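PDB 4H0O: acetate kinase, which probably catalyses the reversible, magnesium-dependent phosphoryl transfer between acetate and acetyl phosphate, as a pyrophosphate-dependent acetate kinase. Local coordinates for residues 22-30 with 38-46. Numbering follows the deposited sequence.
Sequences GSSSLTYKV and CSGKSNRVN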
ATOM      1  N   GLY B  22     -11.681  15.211 -24.573  1.00 55.30           N
ATOM      2  CA  GLY B  22     -12.618  14.919 -23.502  1.00 49.89           C
ATOM      3  C   GLY B  22     -13.446  13.684 -23.803  1.00 62.38           C
ATOM      4  O   GLY B  22     -13.195  12.982 -24.785  1.00 52.25           O
ATOM      5  N   SER B  23     -14.440  13.416 -22.961  1.00 48.93           N
ATOM      6  CA  SER B  23     -15.274  12.228 -23.119  1.00 52.37           C
ATOM      7  C   SER B  23     -16.374  12.404 -24.169  1.00 62.68           C
ATOM      8  O   SER B  23     -16.524  11.571 -25.064  1.00 65.96           O
ATOM      9  CB  SER B  23     -15.874  11.810 -21.774  1.00 55.53           C
ATOM     10  OG  SER B  23     -16.557  12.888 -21.158  1.00 59.08           O
ATOM     11  N   SER B  24     -17.141  13.484 -24.057  1.00 57.72           N
ATOM     12  CA  SER B  24     -18.244  13.732 -24.985  1.00 69.05           C
ATOM     13  C   SER B  24     -17.877  14.769 -26.047  1.00 66.01           C
ATOM     14  O   SER B  24     -18.612  14.963 -27.020  1.00 52.45           O
ATOM     15  CB  SER B  24     -19.494  14.186 -24.229  1.00 54.22           C
ATOM     16  OG  SER B  24     -19.564  15.601 -24.170  1.00 69.31           O
ATOM     17  N   SER B  25     -16.740  15.434 -25.863  1.00 53.05           N
ATOM     18  CA  SER B  25     -16.339  16.493 -26.780  1.00 54.24           C
ATOM     19  C   SER B  25     -14.832  16.717 -26.808  1.00 52.44           C
ATOM     20  O   SER B  25     -14.095  16.196 -25.969  1.00 45.77           O
ATOM     21  CB  SER B  25     -17.032  17.803 -26.408  1.00 47.23           C
ATOM     22  OG  SER B  25     -16.466  18.356 -25.232  1.00 60.04           O
ATOM     23  N   LEU B  26     -14.388  17.500 -27.786  1.00 48.65           N
ATOM     24  CA  LEU B  26     -13.002  17.938 -27.867  1.00 41.12           C
ATOM     25  C   LEU B  26     -12.948  19.432 -27.581  1.00 35.04           C
ATOM     26  O   LEU B  26     -13.742  20.200 -28.129  1.00 36.59           O
ATOM     27  CB  LEU B  26     -12.434  17.657 -29.263  1.00 35.31           C
ATOM     28  CG  LEU B  26     -11.044  18.221 -29.557  1.00 36.08           C
ATOM     29  CD1 LEU B  26     -10.013  17.569 -28.656  1.00 36.06           C
ATOM     30  CD2 LEU B  26     -10.664  18.042 -31.023  1.00 36.53           C
ATOM     31  N   THR B  27     -12.030  19.844 -26.713  1.00 34.81           N
ATOM     32  CA  THR B  27     -11.803  21.263 -26.457  1.00 44.18           C
ATOM     33  C   THR B  27     -10.404  21.662 -26.916  1.00 38.16           C
ATOM     34  O   THR B  27      -9.534  20.805 -27.083  1.00 37.26           O
ATOM     35  CB  THR B  27     -11.970  21.616 -24.967  1.00 37.02           C
ATOM     36  OG1 THR B  27     -10.907  21.021 -24.212  1.00 37.67           O
ATOM     37  CG2 THR B  27     -13.304  21.113 -24.445  1.00 41.25           C
ATOM     38  N   TYR B  28     -10.190  22.960 -27.116  1.00 38.87           N
ATOM     39  CA  TYR B  28      -8.883  23.452 -27.542  1.00 38.83           C
ATOM     40  C   TYR B  28      -8.625  24.854 -27.015  1.00 38.48           C
ATOM     41  O   TYR B  28      -9.558  25.593 -26.701  1.00 33.35           O
ATOM     42  CB  TYR B  28      -8.763  23.455 -29.071  1.00 35.12           C
ATOM     43  CG  TYR B  28      -9.414  24.648 -29.746  1.00 40.22           C
ATOM     44  CD1 TYR B  28     -10.754  24.618 -30.109  1.00 37.52           C
ATOM     45  CD2 TYR B  28      -8.683  25.798 -30.034  1.00 39.39           C
ATOM     46  CE1 TYR B  28     -11.348  25.699 -30.733  1.00 42.09           C
ATOM     47  CE2 TYR B  28      -9.270  26.886 -30.648  1.00 43.93           C
ATOM     48  CZ  TYR B  28     -10.600  26.830 -30.997  1.00 45.58           C
ATOM     49  OH  TYR B  28     -11.186  27.908 -31.615  1.00 40.37           O
ATOM     50  N   LYS B  29      -7.351  25.219 -26.938  1.00 41.73           N
ATOM     51  CA  LYS B  29      -6.963  26.585 -26.629  1.00 44.80           C
ATOM     52  C   LYS B  29      -5.782  26.980 -27.506  1.00 44.82           C
ATOM     53  O   LYS B  29      -4.989  26.126 -27.911  1.00 38.05           O
ATOM     54  CB  LYS B  29      -6.590  26.724 -25.150  1.00 52.05           C
ATOM     55  CG  LYS B  29      -7.757  26.605 -24.182  1.00 50.24           C
ATOM     56  CD  LYS B  29      -7.325  26.953 -22.761  1.00 63.06           C
ATOM     57  CE  LYS B  29      -8.448  26.737 -21.755  1.00 66.02           C
ATOM     58  NZ  LYS B  29      -9.591  27.668 -21.975  1.00 74.84           N
ATOM     59  N   VAL B  30      -5.677  28.269 -27.813  1.00 37.37           N
ATOM     60  CA  VAL B  30      -4.510  28.789 -28.514  1.00 39.65           C
ATOM     61  C   VAL B  30      -3.810  29.809 -27.624  1.00 43.61           C
ATOM     62  O   VAL B  30      -4.454  30.701 -27.066  1.00 42.33           O
ATOM     63  CB  VAL B  30      -4.879  29.435 -29.867  1.00 45.27           C
ATOM     64  CG1 VAL B  30      -3.624  29.924 -30.581  1.00 35.79           C
ATOM     65  CG2 VAL B  30      -5.622  28.442 -30.742  1.00 36.19           C
ATOM     66  N   CYS B  38      -7.710  32.275 -28.486  1.00 42.54           N
ATOM     67  CA  CYS B  38      -8.848  31.558 -29.044  1.00 46.10           C
ATOM     68  C   CYS B  38      -9.042  30.242 -28.296  1.00 48.70           C
ATOM     69  O   CYS B  38      -8.071  29.631 -27.843  1.00 54.55           O
ATOM     70  CB  CYS B  38      -8.631  31.289 -30.536  1.00 45.19           C
ATOM     71  SG  CYS B  38     -10.116  30.784 -31.441  1.00 58.92           S
ATOM     72  N   SER B  39     -10.297  29.817 -28.160  1.00 42.41           N
ATOM     73  CA  SER B  39     -10.628  28.566 -27.483  1.00 43.89           C
ATOM     74  C   SER B  39     -11.997  28.081 -27.944  1.00 49.35           C
ATOM     75  O   SER B  39     -12.781  28.857 -28.494  1.00 53.43           O
ATOM     76  CB  SER B  39     -10.624  28.751 -25.964  1.00 41.16           C
ATOM     77  OG  SER B  39     -11.716  29.550 -25.545  1.00 58.21           O
ATOM     78  N   GLY B  40     -12.291  26.804 -27.725  1.00 43.44           N
ATOM     79  CA  GLY B  40     -13.561  26.265 -28.171  1.00 51.09           C
ATOM     80  C   GLY B  40     -13.883  24.870 -27.682  1.00 39.74           C
ATOM     81  O   GLY B  40     -13.013  24.155 -27.182  1.00 45.33           O
ATOM     82  N   LYS B  41     -15.150  24.490 -27.827  1.00 44.31           N
ATOM     83  CA  LYS B  41     -15.619  23.162 -27.452  1.00 44.57           C
ATOM     84  C   LYS B  41     -16.543  22.641 -28.546  1.00 42.12           C
ATOM     85  O   LYS B  41     -17.388  23.381 -29.056  1.00 50.40           O
ATOM     86  CB  LYS B  41     -16.364  23.216 -26.113  1.00 53.91           C
ATOM     87  CG  LYS B  41     -15.575  23.852 -24.973  1.00 59.82           C
ATOM     88  CD  LYS B  41     -16.426  24.033 -23.721  1.00 67.02           C
ATOM     89  CE  LYS B  41     -15.637  24.714 -22.607  1.00 70.95           C
ATOM     90  NZ  LYS B  41     -16.484  25.004 -21.414  1.00 74.98           N
ATOM     91  N   SER B  42     -16.375  21.375 -28.915  1.00 47.20           N
ATOM     92  CA  SER B  42     -17.217  20.761 -29.935  1.00 43.43           C
ATOM     93  C   SER B  42     -18.467  20.172 -29.292  1.00 45.71           C
ATOM     94  O   SER B  42     -18.536  20.042 -28.069  1.00 52.21           O
ATOM     95  CB  SER B  42     -16.457  19.657 -30.662  1.00 40.15           C
ATOM     96  OG  SER B  42     -16.234  18.552 -29.806  1.00 47.92           O
ATOM     97  N   ASN B  43     -19.448  19.824 -30.122  1.00 43.34           N
ATOM     98  CA  ASN B  43     -20.665  19.154 -29.662  1.00 49.91           C
ATOM     99  C   ASN B  43     -21.394  19.867 -28.519  1.00 53.57           C
ATOM    100  O   ASN B  43     -21.768  19.233 -27.532  1.00 51.89           O
ATOM    101  CB  ASN B  43     -20.357  17.705 -29.254  1.00 40.75           C
ATOM    102  CG  ASN B  43     -19.837  16.864 -30.409  1.00 44.02           C
ATOM    103  OD1 ASN B  43     -20.132  17.129 -31.574  1.00 42.51           O
ATOM    104  ND2 ASN B  43     -19.064  15.832 -30.083  1.00 42.87           N
ATOM    105  N   ARG B  44     -21.609  21.172 -28.653  1.00 56.79           N
ATOM    106  CA  ARG B  44     -22.311  21.933 -27.622  1.00 54.91           C
ATOM    107  C   ARG B  44     -23.823  21.906 -27.841  1.00 59.32           C
ATOM    108  O   ARG B  44     -24.288  21.883 -28.981  1.00 51.15           O
ATOM    109  CB  ARG B  44     -21.811  23.379 -27.588  1.00 58.83           C
ATOM    110  CG  ARG B  44     -20.297  23.510 -27.545  1.00 59.46           C
ATOM    111  CD  ARG B  44     -19.674  22.449 -26.653  1.00 66.04           C
ATOM    112  NE  ARG B  44     -19.857  22.752 -25.236  1.00 69.21           N
ATOM    113  CZ  ARG B  44     -19.687  21.871 -24.255  1.00 72.12           C
ATOM    114  NH1 ARG B  44     -19.330  20.625 -24.536  1.00 66.72           N
ATOM    115  NH2 ARG B  44     -19.874  22.233 -22.995  1.00 75.31           N
ATOM    116  N   VAL B  45     -24.588  21.910 -26.751  1.00 59.71           N
ATOM    117  CA  VAL B  45     -26.042  21.892 -26.857  1.00 70.58           C
ATOM    118  C   VAL B  45     -26.680  22.950 -25.954  1.00 69.05           C
ATOM    119  O   VAL B  45     -26.301  23.106 -24.789  1.00 57.12           O
ATOM    120  CB  VAL B  45     -26.632  20.481 -26.571  1.00 62.84           C
ATOM    121  CG1 VAL B  45     -26.320  20.037 -25.161  1.00 61.27           C
ATOM    122  CG2 VAL B  45     -28.134  20.463 -26.806  1.00 55.88           C
ATOM    123  N   ASN B  46     -27.620  23.702 -26.518  1.00 63.85           N
ATOM    124  CA  ASN B  46     -28.451  24.602 -25.732  1.00 71.14           C
ATOM    125  C   ASN B  46     -29.805  23.948 -25.476  1.00 60.71           C
ATOM    126  O   ASN B  46     -30.478  23.506 -26.412  1.00 66.05           O
ATOM    127  CB  ASN B  46     -28.628  25.955 -26.435  1.00 78.15           C
ATOM    128  CG  ASN B  46     -27.335  26.754 -26.508  1.00 70.05           C
ATOM    129  OD1 ASN B  46     -26.430  26.574 -25.691  1.00 65.65           O
ATOM    130  ND2 ASN B  46     -27.248  27.649 -27.487  1.00 69.73           N
TER
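Tyr28 and Gly40 face each other as a hydrogen-bonded pair in an antiparallel ladder, the axes of strands 26-30 and 38-41 running 4.7 Å apart at 179°. Tyr28 N donates to Gly40 O and Gly40 N returns the bond to Tyr28 O at 3.2 Å; Thr27 with Lys41 and Lys29 with Ser39 form the flanking non-hydrogen-bonded pairs. Ser42 N still reaches Leu26 O, but the chain then turns a corner at Ser42 and Asn43, and side chains take over the bonding. Ser42 OG, set between its own backbone N and carbonyl carbon (chi1 69°), accepts an almost straight bond from Leu26 N at 2.9 Å. One residue on, Asn43 ND2 donates an almost straight hydrogen bond (3.2 Å) to Ser24 O, in the carbonyl plane, and the same nitrogen also bonds Leu71 O. The pair is a beta hairpin in the N-terminal sheet of the ribonuclease H-like fold shared by the ASKHA superfamily, between strands 16-21 and 54-59; Thr27 adjoins Asn20, a predicted magnesium ligand. On the face covered by helix 73-86, the Tyr28 ring packs flat on the Ser39-Gly40 peptide, with Gly40 N 3.3 Å above its plane and offset toward the rim. Cys38 SG sits at the ring edge in a sulfur-aromatic contact, 3.1 Å from Tyr28 OH, whose hydrogen bond is to His57 ND1 on the neighbouring strand 54-59. On the other face Thr27 and Lys41 lie side by side, Thr27 CG2 against Lys41 CG at 3.6 Å, and Lys29 CG rests more loosely on Ser39 CB.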